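Local coordinates for HTH-type transcriptional regulator PrpR (Mycobacterium tuberculosis, PDB 6D2S), which regulates, as a DNA-binding transcription factor, expression of short-chain fatty acid catabolism enzymes of the glyoxylate and methylcitrate routes, at residues V75-A79 with Q90-Q94; I181-F185 with K196-T201; A25-F29 with F134-E140; E146-I152 with K274-S278; G162-H168 with L252-G256. All blocks are in the same frame, centred on the assembly; numbering follows the deposited sequence.

Contact 1: V75-A79 with Q90-Q94; sequences VLRVA and QIATQ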
# COMPACT_ATOMS: atom_id res chain seq x y z
N VAL A 75 -5.29 1.76 24.86
CA VAL A 75 -5.24 0.37 24.42
C VAL A 75 -5.64 0.32 22.96
O VAL A 75 -6.67 0.90 22.58
CB VAL A 75 -6.17 -0.53 25.25
CG1 VAL A 75 -6.35 -1.89 24.56
CG2 VAL A 75 -5.62 -0.71 26.66
N LEU A 76 -4.86 -0.39 22.14
CA LEU A 76 -5.22 -0.62 20.75
C LEU A 76 -5.55 -2.10 20.59
O LEU A 76 -4.67 -2.95 20.75
CB LEU A 76 -4.08 -0.23 19.80
CG LEU A 76 -4.38 -0.55 18.33
CD1 LEU A 76 -5.54 0.29 17.80
CD2 LEU A 76 -3.14 -0.35 17.46
N ARG A 77 -6.81 -2.39 20.29
CA ARG A 77 -7.22 -3.76 19.97
C ARG A 77 -7.08 -4.00 18.47
O ARG A 77 -7.48 -3.16 17.66
CB ARG A 77 -8.66 -4.00 20.43
CG ARG A 77 -8.76 -4.08 21.94
CD ARG A 77 -10.19 -3.86 22.40
NE ARG A 77 -11.09 -4.89 21.90
CZ ARG A 77 -12.35 -4.67 21.55
NH1 ARG A 77 -12.86 -3.44 21.62
NH2 ARG A 77 -13.11 -5.66 21.12
N VAL A 78 -6.50 -5.14 18.12
CA VAL A 78 -6.21 -5.49 16.74
C VAL A 78 -6.85 -6.84 16.47
O VAL A 78 -6.74 -7.75 17.30
CB VAL A 78 -4.69 -5.52 16.46
CG1 VAL A 78 -4.41 -5.99 15.03
CG2 VAL A 78 -4.09 -4.14 16.72
N ALA A 79 -7.53 -6.97 15.34
CA ALA A 79 -8.34 -8.15 15.06
C ALA A 79 -7.50 -9.41 15.00
O ALA A 79 -6.48 -9.47 14.30
CB ALA A 79 -9.09 -7.98 13.73
N GLN A 90 -2.01 -2.49 10.96
CA GLN A 90 -2.96 -1.79 11.82
C GLN A 90 -2.24 -1.00 12.91
O GLN A 90 -2.62 0.13 13.22
CB GLN A 90 -3.93 -2.78 12.45
CG GLN A 90 -4.85 -3.43 11.46
CD GLN A 90 -5.62 -2.41 10.64
OE1 GLN A 90 -6.26 -1.52 11.19
NE2 GLN A 90 -5.58 -2.56 9.31
N ILE A 91 -1.23 -1.62 13.54
CA ILE A 91 -0.53 -0.95 14.63
C ILE A 91 0.22 0.26 14.11
O ILE A 91 0.22 1.33 14.74
CB ILE A 91 0.43 -1.94 15.34
CG1 ILE A 91 -0.36 -3.13 15.89
CG2 ILE A 91 1.20 -1.22 16.45
CD1 ILE A 91 0.54 -4.38 16.18
N ALA A 92 0.87 0.12 12.95
CA ALA A 92 1.61 1.24 12.40
C ALA A 92 0.68 2.35 11.93
O ALA A 92 1.04 3.53 11.99
CB ALA A 92 2.51 0.76 11.24
N THR A 93 -0.53 1.99 11.47
CA THR A 93 -1.52 3.01 11.14
C THR A 93 -1.88 3.83 12.37
O THR A 93 -1.88 5.06 12.33
CB THR A 93 -2.76 2.38 10.52
OG1 THR A 93 -2.41 1.78 9.27
CG2 THR A 93 -3.84 3.45 10.25
N GLN A 94 -2.13 3.15 13.51
CA GLN A 94 -2.42 3.87 14.74
C GLN A 94 -1.22 4.67 15.23
O GLN A 94 -1.38 5.77 15.78
CB GLN A 94 -2.89 2.89 15.83
CG GLN A 94 -3.49 3.59 17.05
CD GLN A 94 -4.77 4.32 16.69
OE1 GLN A 94 -5.00 5.46 17.12
NE2 GLN A 94 -5.61 3.66 15.91
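L76 and V78 meet two residues that carry flat amides, Q94 and Q90, but chiefly on their aliphatic parts. The Q90 amide turns off the strand to hydrogen-bond R67 and Q86, while L76 crosses the aliphatic base of Q94 at a slant. L76 CD2 comes to 3.6 Å from Q94 CB and also reaches I91 CA. Its CG stands anti to the backbone N (chi1 176°), which carries the fork toward the helix. V78 divides its methyls: CG1 abuts Q90 CB at 4.1 Å, and CG2 meets I91 CG1 at 4.0 Å. Strand 75-79, the middle strand of a three-stranded mixed sheet, packs on helix 84-99; the axes of 75-79 and 90-94 approach to 9.6 Å at 148°. This is the IrrE-like part of a PrpR fragment that carries the IrrE-like and C-terminal regions. In metallopeptidases of its clan the helix over the sheet bears an HEXXH motif; here 90-94 reads QIATQ, probably its counterpart without histidines. A92 and T93 pack against helix 116-135.

Contact 2: I181-F185 with K196-T201; sequences IPFIF and KRQSAT. With NA (sodium ion), chain G.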
# COMPACT_ATOMS: atom_id res chain seq x y z
N ILE A 181 10.74 1.46 -10.55
CA ILE A 181 9.99 1.52 -11.82
C ILE A 181 8.73 2.35 -11.61
O ILE A 181 8.00 2.13 -10.62
CB ILE A 181 9.62 0.11 -12.30
CG1 ILE A 181 10.88 -0.68 -12.66
CG2 ILE A 181 8.62 0.19 -13.45
CD1 ILE A 181 10.63 -2.18 -12.91
N PRO A 182 8.40 3.29 -12.50
CA PRO A 182 7.14 4.03 -12.35
C PRO A 182 5.96 3.17 -12.77
O PRO A 182 5.90 2.71 -13.92
CB PRO A 182 7.31 5.24 -13.29
CG PRO A 182 8.69 5.15 -13.84
CD PRO A 182 9.22 3.79 -13.61
N PHE A 183 5.03 2.93 -11.85
CA PHE A 183 3.88 2.07 -12.11
C PHE A 183 2.58 2.87 -12.11
O PHE A 183 2.45 3.87 -11.41
CB PHE A 183 3.74 0.96 -11.05
CG PHE A 183 4.78 -0.12 -11.14
CD1 PHE A 183 4.75 -1.05 -12.17
CD2 PHE A 183 5.75 -0.24 -10.15
CE1 PHE A 183 5.69 -2.07 -12.23
CE2 PHE A 183 6.69 -1.26 -10.19
CZ PHE A 183 6.66 -2.17 -11.23
N ILE A 184 1.62 2.40 -12.91
CA ILE A 184 0.20 2.69 -12.71
C ILE A 184 -0.38 1.60 -11.82
O ILE A 184 -0.24 0.41 -12.13
CB ILE A 184 -0.56 2.74 -14.04
CG1 ILE A 184 0.00 3.82 -14.97
CG2 ILE A 184 -2.06 2.92 -13.79
CD1 ILE A 184 -0.48 3.67 -16.40
N PHE A 185 -1.02 1.99 -10.73
CA PHE A 185 -1.66 1.05 -9.82
C PHE A 185 -3.16 1.04 -10.09
O PHE A 185 -3.79 2.10 -10.13
CB PHE A 185 -1.36 1.41 -8.37
CG PHE A 185 -2.11 0.60 -7.35
CD1 PHE A 185 -3.38 0.99 -6.93
CD2 PHE A 185 -1.54 -0.52 -6.78
CE1 PHE A 185 -4.06 0.25 -5.97
CE2 PHE A 185 -2.22 -1.26 -5.82
CZ PHE A 185 -3.48 -0.88 -5.42
N LYS A 196 -7.65 4.06 -9.73
CA LYS A 196 -6.46 4.16 -10.57
C LYS A 196 -5.53 5.21 -9.99
O LYS A 196 -5.98 6.31 -9.63
CB LYS A 196 -6.83 4.53 -12.01
CG LYS A 196 -5.65 4.55 -12.97
CD LYS A 196 -6.04 5.16 -14.31
CE LYS A 196 -5.13 4.65 -15.43
NZ LYS A 196 -5.32 3.19 -15.69
N ARG A 197 -4.24 4.88 -9.90
CA ARG A 197 -3.24 5.80 -9.38
C ARG A 197 -2.06 5.85 -10.34
O ARG A 197 -1.51 4.81 -10.70
CB ARG A 197 -2.77 5.38 -7.98
CG ARG A 197 -3.84 5.52 -6.91
CD ARG A 197 -4.32 6.96 -6.81
NE ARG A 197 -5.30 7.18 -5.74
CZ ARG A 197 -4.99 7.50 -4.49
NH1 ARG A 197 -5.94 7.68 -3.59
NH2 ARG A 197 -3.71 7.63 -4.14
N GLN A 198 -1.70 7.05 -10.77
CA GLN A 198 -0.61 7.24 -11.72
C GLN A 198 0.54 7.99 -11.05
O GLN A 198 0.32 8.92 -10.27
CB GLN A 198 -1.07 8.02 -12.95
CG GLN A 198 -2.27 7.42 -13.66
CD GLN A 198 -2.97 8.42 -14.54
OE1 GLN A 198 -2.78 8.44 -15.76
NE2 GLN A 198 -3.79 9.27 -13.94
N SER A 199 1.77 7.57 -11.35
CA SER A 199 2.96 8.29 -10.92
C SER A 199 3.48 9.24 -11.98
O SER A 199 3.66 10.43 -11.71
CB SER A 199 4.07 7.30 -10.52
OG SER A 199 4.28 6.34 -11.54
N ALA A 200 3.70 8.75 -13.20
CA ALA A 200 4.34 9.54 -14.24
C ALA A 200 3.38 10.08 -15.29
O ALA A 200 3.71 11.06 -15.97
CB ALA A 200 5.42 8.71 -14.95
N THR A 201 2.20 9.47 -15.45
CA THR A 201 1.30 9.78 -16.54
C THR A 201 0.24 10.79 -16.08
O THR A 201 0.17 11.18 -14.92
CB THR A 201 0.65 8.50 -17.09
OG1 THR A 201 0.02 7.78 -16.02
CG2 THR A 201 1.71 7.61 -17.74
NA NA G . 3.66 12.58 -11.64
O HOH W 1 1.98 11.59 -10.05
O HOH W 2 2.29 12.42 -13.25
O HOH W 3 5.56 11.90 -12.91
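F185 and R197 form an antiparallel hydrogen-bonded pair: F185 N lies 2.9 Å from R197 O and R197 N lies 2.8 Å from F185 O. Weaker CA-H...O contacts fill in between, from I184 CA to R197 O and from K196 CA to F185 O. Past this pair S199 OG donates to F183 O at 3.1 Å, from 44° above the carbonyl plane; chi1 of 51° sets the hydroxyl between the backbone N and the carbonyl carbon of S199. Apolar contacts are few: P182 CB touches A200 CB, and K196 CG and CE pack on I184 CG2. The K196 ammonium NZ, 3.8 Å from I184 CG2, is buried by the contact without a polar partner. S199 O holds a sodium ion at 2.1 Å, with three waters and N15 completing the site, and two of these waters also donate to Q198 O and T201 O. The segments make one end of a beta hairpin at the edge of a five-stranded antiparallel sheet, in the GAF-clan C-terminal domain.

Contact 3: A25-F29 with F134-E140; sequences AERMF and FLLPYRE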
# COMPACT_ATOMS: atom_id res chain seq x y z
N ALA A 25 8.88 7.21 8.76
CA ALA A 25 8.69 5.78 8.96
C ALA A 25 10.01 5.04 8.90
O ALA A 25 10.32 4.20 9.76
CB ALA A 25 7.72 5.22 7.91
N GLU A 26 10.82 5.33 7.88
CA GLU A 26 12.08 4.62 7.70
C GLU A 26 13.03 4.93 8.85
O GLU A 26 13.72 4.03 9.36
CB GLU A 26 12.70 5.00 6.35
CG GLU A 26 13.88 4.11 5.98
CD GLU A 26 14.39 4.37 4.57
OE1 GLU A 26 14.15 5.48 4.04
OE2 GLU A 26 15.05 3.47 4.00
N ARG A 27 13.08 6.19 9.28
CA ARG A 27 13.97 6.53 10.40
C ARG A 27 13.49 5.88 11.69
O ARG A 27 14.30 5.40 12.49
CB ARG A 27 14.07 8.05 10.53
CG ARG A 27 14.78 8.68 9.33
CD ARG A 27 15.03 10.18 9.48
NE ARG A 27 13.81 10.97 9.29
CZ ARG A 27 13.80 12.23 8.85
NH1 ARG A 27 14.94 12.83 8.54
NH2 ARG A 27 12.65 12.88 8.71
N MET A 28 12.17 5.85 11.92
CA MET A 28 11.68 5.22 13.14
C MET A 28 11.95 3.72 13.13
O MET A 28 12.35 3.14 14.15
CB MET A 28 10.19 5.50 13.33
CG MET A 28 9.70 5.17 14.72
SD MET A 28 7.96 5.59 14.91
CE MET A 28 7.95 7.26 14.26
N PHE A 29 11.73 3.07 11.98
CA PHE A 29 12.07 1.66 11.82
C PHE A 29 13.53 1.40 12.16
O PHE A 29 13.86 0.50 12.94
CB PHE A 29 11.74 1.22 10.38
CG PHE A 29 11.99 -0.24 10.08
CD1 PHE A 29 13.28 -0.71 9.88
CD2 PHE A 29 10.93 -1.12 9.95
CE1 PHE A 29 13.52 -2.05 9.57
CE2 PHE A 29 11.14 -2.46 9.65
CZ PHE A 29 12.45 -2.93 9.46
N PHE A 134 6.38 2.01 6.85
CA PHE A 134 7.05 1.43 8.02
C PHE A 134 7.29 -0.07 7.84
O PHE A 134 8.39 -0.57 8.10
CB PHE A 134 6.20 1.70 9.27
CG PHE A 134 6.94 1.45 10.56
CD1 PHE A 134 7.15 0.16 11.01
CD2 PHE A 134 7.44 2.51 11.30
CE1 PHE A 134 7.85 -0.08 12.18
CE2 PHE A 134 8.15 2.26 12.47
CZ PHE A 134 8.34 0.97 12.90
N LEU A 135 6.25 -0.80 7.41
CA LEU A 135 6.40 -2.23 7.13
C LEU A 135 7.38 -2.49 6.00
O LEU A 135 8.05 -3.54 5.99
CB LEU A 135 5.04 -2.83 6.75
CG LEU A 135 4.19 -3.31 7.93
CD1 LEU A 135 3.95 -2.17 8.92
CD2 LEU A 135 2.89 -3.88 7.41
N LEU A 136 7.46 -1.59 5.03
CA LEU A 136 8.29 -1.75 3.85
C LEU A 136 9.20 -0.54 3.76
O LEU A 136 8.99 0.37 2.94
CB LEU A 136 7.43 -1.92 2.60
CG LEU A 136 6.38 -3.03 2.74
CD1 LEU A 136 5.34 -2.94 1.60
CD2 LEU A 136 7.08 -4.40 2.77
N PRO A 137 10.21 -0.47 4.62
CA PRO A 137 11.07 0.72 4.66
C PRO A 137 11.76 0.94 3.32
O PRO A 137 12.23 -0.01 2.68
CB PRO A 137 12.07 0.40 5.78
CG PRO A 137 12.03 -1.09 5.94
CD PRO A 137 10.60 -1.47 5.63
N TYR A 138 11.84 2.21 2.92
CA TYR A 138 12.06 2.53 1.51
C TYR A 138 13.31 1.86 0.93
O TYR A 138 13.23 1.15 -0.07
CB TYR A 138 12.13 4.06 1.32
CG TYR A 138 11.98 4.47 -0.13
CD1 TYR A 138 13.04 4.30 -1.02
CD2 TYR A 138 10.79 5.00 -0.60
CE1 TYR A 138 12.92 4.66 -2.36
CE2 TYR A 138 10.65 5.36 -1.95
CZ TYR A 138 11.73 5.19 -2.81
OH TYR A 138 11.60 5.55 -4.14
N ARG A 139 14.48 2.14 1.51
CA ARG A 139 15.71 1.67 0.87
C ARG A 139 15.78 0.15 0.86
O ARG A 139 16.20 -0.46 -0.13
CB ARG A 139 16.94 2.27 1.56
CG ARG A 139 17.13 3.76 1.34
CD ARG A 139 18.46 4.21 1.94
NE ARG A 139 18.68 5.65 1.79
CZ ARG A 139 19.74 6.29 2.26
NH1 ARG A 139 20.69 5.63 2.91
NH2 ARG A 139 19.86 7.60 2.08
N GLU A 140 15.40 -0.47 1.97
CA GLU A 140 15.41 -1.93 2.04
C GLU A 140 14.43 -2.52 1.04
O GLU A 140 14.75 -3.50 0.35
CB GLU A 140 15.07 -2.38 3.47
CG GLU A 140 15.00 -3.89 3.61
CD GLU A 140 14.72 -4.34 5.05
OE1 GLU A 140 14.97 -3.56 5.99
OE2 GLU A 140 14.23 -5.47 5.22
O HOH W 4 15.48 0.84 4.62
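Helix 19-31 fits into the elbow between helices 116-135 and 138-147, E26 reaching the start of the second while F29 and M28 pack on F134 at the end of the first. E26 OE2 accepts R139 N at 2.9 Å, the donor standing 43° above the carboxylate plane. A water 2.7 Å from E26 OE2 donates to it and accepts from E140 N, so this one oxygen serves two amides of the helix's first turn. E26 reaches that far because its chain is extended, CG anti to the backbone N (chi1 -169°); OE1 has its own salt bridge to R175. Both the opposite charge and the helix's N-terminal dipole would be expected to favour ionised E26. P137, at the N-cap position, lays CG over the centre of the F29 ring, 3.9 Å from the centroid, a CH-pi contact. The edge of F29 points in turn at the face of F134, centroids 5.7 Å apart and planes at 64°. M28 comes to the edge of the F134 ring, CB 3.9 Å from CE2, and its sulfur makes an oblique Met-aromatic contact. A25 CB rests 3.6 Å from F134 N. What results is a helix-helix junction with P137 at the N-cap, covered by a third helix through an edge-to-face Phe pair and a CH-pi contact, within the helical part of the fold.

Contact 4: E146-I152 with K274-S278; sequences EQLRYDI and KLVYS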
# COMPACT_ATOMS: atom_id res chain seq x y z
N GLU A 146 14.56 -4.60 -6.53
CA GLU A 146 15.51 -4.77 -7.63
C GLU A 146 16.09 -6.17 -7.63
O GLU A 146 16.20 -6.80 -8.70
CB GLU A 146 16.60 -3.70 -7.56
CG GLU A 146 16.09 -2.28 -7.82
CD GLU A 146 15.76 -1.97 -9.29
OE1 GLU A 146 16.29 -2.66 -10.20
OE2 GLU A 146 14.98 -1.02 -9.54
N GLN A 147 16.45 -6.71 -6.47
CA GLN A 147 17.12 -8.01 -6.44
C GLN A 147 16.16 -9.17 -6.68
O GLN A 147 16.60 -10.25 -7.10
CB GLN A 147 17.83 -8.20 -5.11
CG GLN A 147 18.95 -7.18 -4.90
CD GLN A 147 19.64 -7.34 -3.57
OE1 GLN A 147 19.29 -8.23 -2.79
NE2 GLN A 147 20.62 -6.49 -3.31
N LEU A 148 14.87 -8.98 -6.43
CA LEU A 148 13.86 -9.98 -6.76
C LEU A 148 13.16 -9.68 -8.07
O LEU A 148 12.14 -10.31 -8.38
CB LEU A 148 12.83 -10.06 -5.63
CG LEU A 148 13.35 -10.74 -4.35
CD1 LEU A 148 12.30 -10.63 -3.23
CD2 LEU A 148 13.72 -12.19 -4.61
N ARG A 149 13.67 -8.71 -8.84
CA ARG A 149 13.11 -8.36 -10.14
C ARG A 149 11.61 -8.11 -10.04
O ARG A 149 10.81 -8.55 -10.88
CB ARG A 149 13.43 -9.44 -11.18
CG ARG A 149 14.93 -9.66 -11.41
CD ARG A 149 15.61 -8.35 -11.75
NE ARG A 149 16.95 -8.52 -12.30
CZ ARG A 149 17.81 -7.52 -12.48
NH1 ARG A 149 17.47 -6.29 -12.12
NH2 ARG A 149 19.01 -7.76 -13.00
N TYR A 150 11.22 -7.40 -8.98
CA TYR A 150 9.84 -6.93 -8.81
C TYR A 150 8.84 -8.07 -8.74
O TYR A 150 7.66 -7.89 -9.05
CB TYR A 150 9.47 -5.93 -9.93
CG TYR A 150 10.18 -4.61 -9.75
CD1 TYR A 150 11.49 -4.44 -10.17
CD2 TYR A 150 9.54 -3.53 -9.13
CE1 TYR A 150 12.15 -3.24 -10.00
CE2 TYR A 150 10.20 -2.31 -8.97
CZ TYR A 150 11.50 -2.18 -9.40
OH TYR A 150 12.15 -0.98 -9.23
N ASP A 151 9.28 -9.25 -8.29
CA ASP A 151 8.36 -10.36 -8.07
C ASP A 151 7.48 -10.05 -6.86
O ASP A 151 7.94 -10.11 -5.72
CB ASP A 151 9.13 -11.66 -7.85
CG ASP A 151 8.23 -12.88 -7.86
OD1 ASP A 151 8.55 -13.85 -8.57
OD2 ASP A 151 7.17 -12.83 -7.17
N ILE A 152 6.20 -9.73 -7.11
CA ILE A 152 5.30 -9.26 -6.06
C ILE A 152 5.10 -10.34 -5.00
O ILE A 152 5.05 -10.05 -3.80
CB ILE A 152 3.96 -8.81 -6.67
CG1 ILE A 152 4.19 -7.65 -7.66
CG2 ILE A 152 2.98 -8.40 -5.56
CD1 ILE A 152 3.11 -7.54 -8.73
N LYS A 274 13.21 -5.09 -16.37
CA LYS A 274 13.56 -5.32 -14.97
C LYS A 274 12.54 -6.17 -14.23
O LYS A 274 12.77 -6.50 -13.06
CB LYS A 274 13.72 -3.98 -14.25
CG LYS A 274 14.79 -3.08 -14.87
CD LYS A 274 14.39 -1.60 -14.80
CE LYS A 274 14.20 -1.14 -13.37
NZ LYS A 274 15.48 -0.90 -12.65
N LEU A 275 11.42 -6.52 -14.86
CA LEU A 275 10.40 -7.36 -14.24
C LEU A 275 10.69 -8.83 -14.51
O LEU A 275 10.91 -9.21 -15.66
CB LEU A 275 9.01 -7.05 -14.78
CG LEU A 275 8.49 -5.62 -14.70
CD1 LEU A 275 7.13 -5.56 -15.39
CD2 LEU A 275 8.37 -5.19 -13.26
N VAL A 276 10.62 -9.66 -13.47
CA VAL A 276 10.72 -11.09 -13.74
C VAL A 276 9.61 -11.53 -14.68
O VAL A 276 9.79 -12.49 -15.45
CB VAL A 276 10.71 -11.89 -12.42
CG1 VAL A 276 9.40 -11.70 -11.69
CG2 VAL A 276 10.99 -13.37 -12.69
N TYR A 277 8.49 -10.81 -14.69
CA TYR A 277 7.32 -11.19 -15.47
C TYR A 277 7.52 -11.10 -16.98
O TYR A 277 6.71 -11.68 -17.72
CB TYR A 277 6.14 -10.30 -15.07
CG TYR A 277 5.83 -10.41 -13.59
CD1 TYR A 277 5.36 -11.60 -13.05
CD2 TYR A 277 6.03 -9.32 -12.75
CE1 TYR A 277 5.09 -11.70 -11.69
CE2 TYR A 277 5.75 -9.41 -11.40
CZ TYR A 277 5.29 -10.60 -10.88
OH TYR A 277 5.01 -10.69 -9.54
N SER A 278 8.56 -10.42 -17.46
CA SER A 278 8.66 -10.10 -18.88
C SER A 278 9.26 -11.22 -19.74
O SER A 278 9.66 -10.95 -20.87
CB SER A 278 9.48 -8.82 -19.08
OG SER A 278 10.82 -9.02 -18.70
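E146 OE2 is gripped by two donors, Y150 OH at 2.8 Å and K274 NZ at 3.2 Å. The ammonium sits in the fork of the carboxylate, NZ also lying 3.1 Å from E146 OE1, and each oxygen offers it the syn lone pair; the phenol comes instead from 50° above the carboxylate plane. K274 gets there by a chain bent at three torsions, and the backbone N of I181 is a further partner of Y150 OH. E146 belongs to the last turn of helix 138-147, which closes in a Schellman motif with R149, at positive phi, as its C-prime residue. The same residues form a type I' turn from L148 to D151, and V276 N donates to R149 O at 2.8 Å. Further along, I152 N donates to Y277 OH at 2.9 Å, reaching the ring at its edge; D151, at the N-cap of the next helix, turns its carboxylate to L154 N. Apolar contacts fill the intervals: L275 CD2 lies 3.6 Å from Y150 CB, and V276 CG1 is 3.8 Å from D151 CB while covering the centre of one face of the Y277 ring. One salt bridge and two backbone N-H bonds thus tie the end of helix 138-147 and the turn after it to the loop after strand 261-268; the Y150 hydroxyl and the ammonium would both stabilise the E146 anion.

Contact 5: G162-H168 with L252-G256; sequences GFETVCH and LGYLG. With CA (calcium ion), chain C.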
# COMPACT_ATOMS: atom_id res chain seq x y z
N GLY A 162 0.69 -8.81 2.24
CA GLY A 162 -0.15 -9.28 1.16
C GLY A 162 0.16 -8.65 -0.19
O GLY A 162 0.88 -7.66 -0.30
N PHE A 163 -0.42 -9.26 -1.22
CA PHE A 163 -0.15 -8.88 -2.61
C PHE A 163 -0.46 -7.40 -2.87
O PHE A 163 0.36 -6.69 -3.46
CB PHE A 163 -0.97 -9.78 -3.53
CG PHE A 163 -0.59 -9.71 -4.98
CD1 PHE A 163 -1.19 -8.79 -5.82
CD2 PHE A 163 0.37 -10.57 -5.50
CE1 PHE A 163 -0.85 -8.73 -7.16
CE2 PHE A 163 0.71 -10.51 -6.84
CZ PHE A 163 0.11 -9.58 -7.67
N GLU A 164 -1.63 -6.92 -2.45
CA GLU A 164 -1.95 -5.52 -2.74
C GLU A 164 -1.09 -4.57 -1.92
O GLU A 164 -0.85 -3.44 -2.35
CB GLU A 164 -3.44 -5.23 -2.53
CG GLU A 164 -3.91 -5.26 -1.09
CD GLU A 164 -4.40 -6.63 -0.65
OE1 GLU A 164 -3.85 -7.66 -1.13
OE2 GLU A 164 -5.34 -6.67 0.17
N THR A 165 -0.63 -5.00 -0.74
CA THR A 165 0.26 -4.16 0.05
C THR A 165 1.59 -3.95 -0.66
O THR A 165 2.11 -2.83 -0.70
CB THR A 165 0.47 -4.78 1.44
OG1 THR A 165 -0.81 -4.99 2.06
CG2 THR A 165 1.32 -3.87 2.34
N VAL A 166 2.14 -5.02 -1.25
CA VAL A 166 3.35 -4.89 -2.07
C VAL A 166 3.09 -3.98 -3.27
O VAL A 166 3.88 -3.08 -3.57
CB VAL A 166 3.85 -6.27 -2.54
CG1 VAL A 166 5.05 -6.10 -3.48
CG2 VAL A 166 4.22 -7.17 -1.34
N CYS A 167 2.00 -4.23 -3.99
CA CYS A 167 1.72 -3.44 -5.20
C CYS A 167 1.59 -1.97 -4.87
O CYS A 167 2.13 -1.11 -5.57
CB CYS A 167 0.44 -3.92 -5.88
SG CYS A 167 0.56 -5.48 -6.70
N HIS A 168 0.85 -1.65 -3.81
CA HIS A 168 0.71 -0.24 -3.47
C HIS A 168 2.06 0.37 -3.15
O HIS A 168 2.39 1.46 -3.62
CB HIS A 168 -0.26 -0.04 -2.31
CG HIS A 168 -0.57 1.40 -2.06
ND1 HIS A 168 0.25 2.21 -1.30
CD2 HIS A 168 -1.57 2.19 -2.51
CE1 HIS A 168 -0.25 3.44 -1.28
NE2 HIS A 168 -1.35 3.45 -2.01
N LEU A 252 -4.64 -11.21 5.21
CA LEU A 252 -3.47 -10.50 4.72
C LEU A 252 -3.88 -9.48 3.66
O LEU A 252 -4.90 -9.65 2.99
CB LEU A 252 -2.44 -11.47 4.16
CG LEU A 252 -0.96 -11.09 4.21
CD1 LEU A 252 -0.53 -10.70 5.62
CD2 LEU A 252 -0.11 -12.25 3.69
N GLY A 253 -3.07 -8.43 3.51
CA GLY A 253 -3.39 -7.35 2.60
C GLY A 253 -4.34 -6.34 3.22
O GLY A 253 -5.16 -6.69 4.07
N TYR A 254 -4.25 -5.08 2.79
CA TYR A 254 -5.06 -4.04 3.42
C TYR A 254 -6.49 -4.01 2.90
O TYR A 254 -7.33 -3.37 3.53
CB TYR A 254 -4.42 -2.66 3.23
CG TYR A 254 -4.30 -2.20 1.79
CD1 TYR A 254 -5.38 -1.62 1.13
CD2 TYR A 254 -3.10 -2.32 1.10
CE1 TYR A 254 -5.27 -1.20 -0.19
CE2 TYR A 254 -2.98 -1.90 -0.22
CZ TYR A 254 -4.07 -1.34 -0.86
OH TYR A 254 -3.94 -0.92 -2.17
N LEU A 255 -6.79 -4.67 1.79
CA LEU A 255 -8.15 -4.64 1.27
C LEU A 255 -9.07 -5.51 2.12
O LEU A 255 -8.72 -6.64 2.47
CB LEU A 255 -8.18 -5.08 -0.19
CG LEU A 255 -7.58 -4.04 -1.16
CD1 LEU A 255 -7.36 -4.61 -2.56
CD2 LEU A 255 -8.45 -2.79 -1.22
N GLY A 256 -10.23 -4.97 2.47
CA GLY A 256 -11.16 -5.66 3.34
C GLY A 256 -11.55 -7.02 2.78
O GLY A 256 -11.68 -7.20 1.57
CA CA C . -5.93 -10.77 1.32
O HOH W 5 -4.02 -10.02 -0.00
O HOH W 6 -6.73 -8.84 0.32
O HOH W 7 -7.69 -10.52 3.22
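G162, at the N-cap position of helix 163-170, and G253, at positive phi (83°), bring their backbones together, CA to CA 4.0 Å. L252 CG lies over this junction, 3.4 Å from G162 N, and G253 N is buried there with no partner. E164 does the polar work. Its CG sits between the backbone N and the carbonyl carbon (chi1 69°), and the bent chain swings OE2 onto L255 N at 3.0 Å, by the anti lone pair. A water donates to each carboxylate oxygen, and both waters bind a calcium ion held by L252 O at 2.3 Å, so E164 is a second-shell anion; a third water, A248 and D250 complete the site. Y254 lays a ring face on E164 CG, 3.8 Å from CG to centroid. Next to it T165 OG1 nears Y254 CD2, and Y254 OH reaches 3.8 Å from H168 CB. Around this junction, helix 152-159 packs on F163 and V166, strand 261-268 on E164 and L255, and strand 183-189 on Y254.

How the contacts relate
Contact 1 is nested inside the loop closed by contact 3, and the two touch through A92 CB and L135 CD1, 4.0 Å apart. Contact 3 shares helix 138-147 with contact 4 and brushes contact 5, where L136 meets T165. Contacts 4 and 5 both join IrrE-like to C-terminal sequence, and meet where I152 packs on F163. Contact 2 touches both: I181 CG1 lies 3.4 Å from K274 CE of contact 4, and F185 packs on Y254 and H168 of contact 5. Contacts 1 and 2 have centres 29 Å apart. Sodium marks contact 2 and calcium contact 5; the side chains of Q90 (contact 1) and I152 (contact 4) each lie about 11 Å from that calcium.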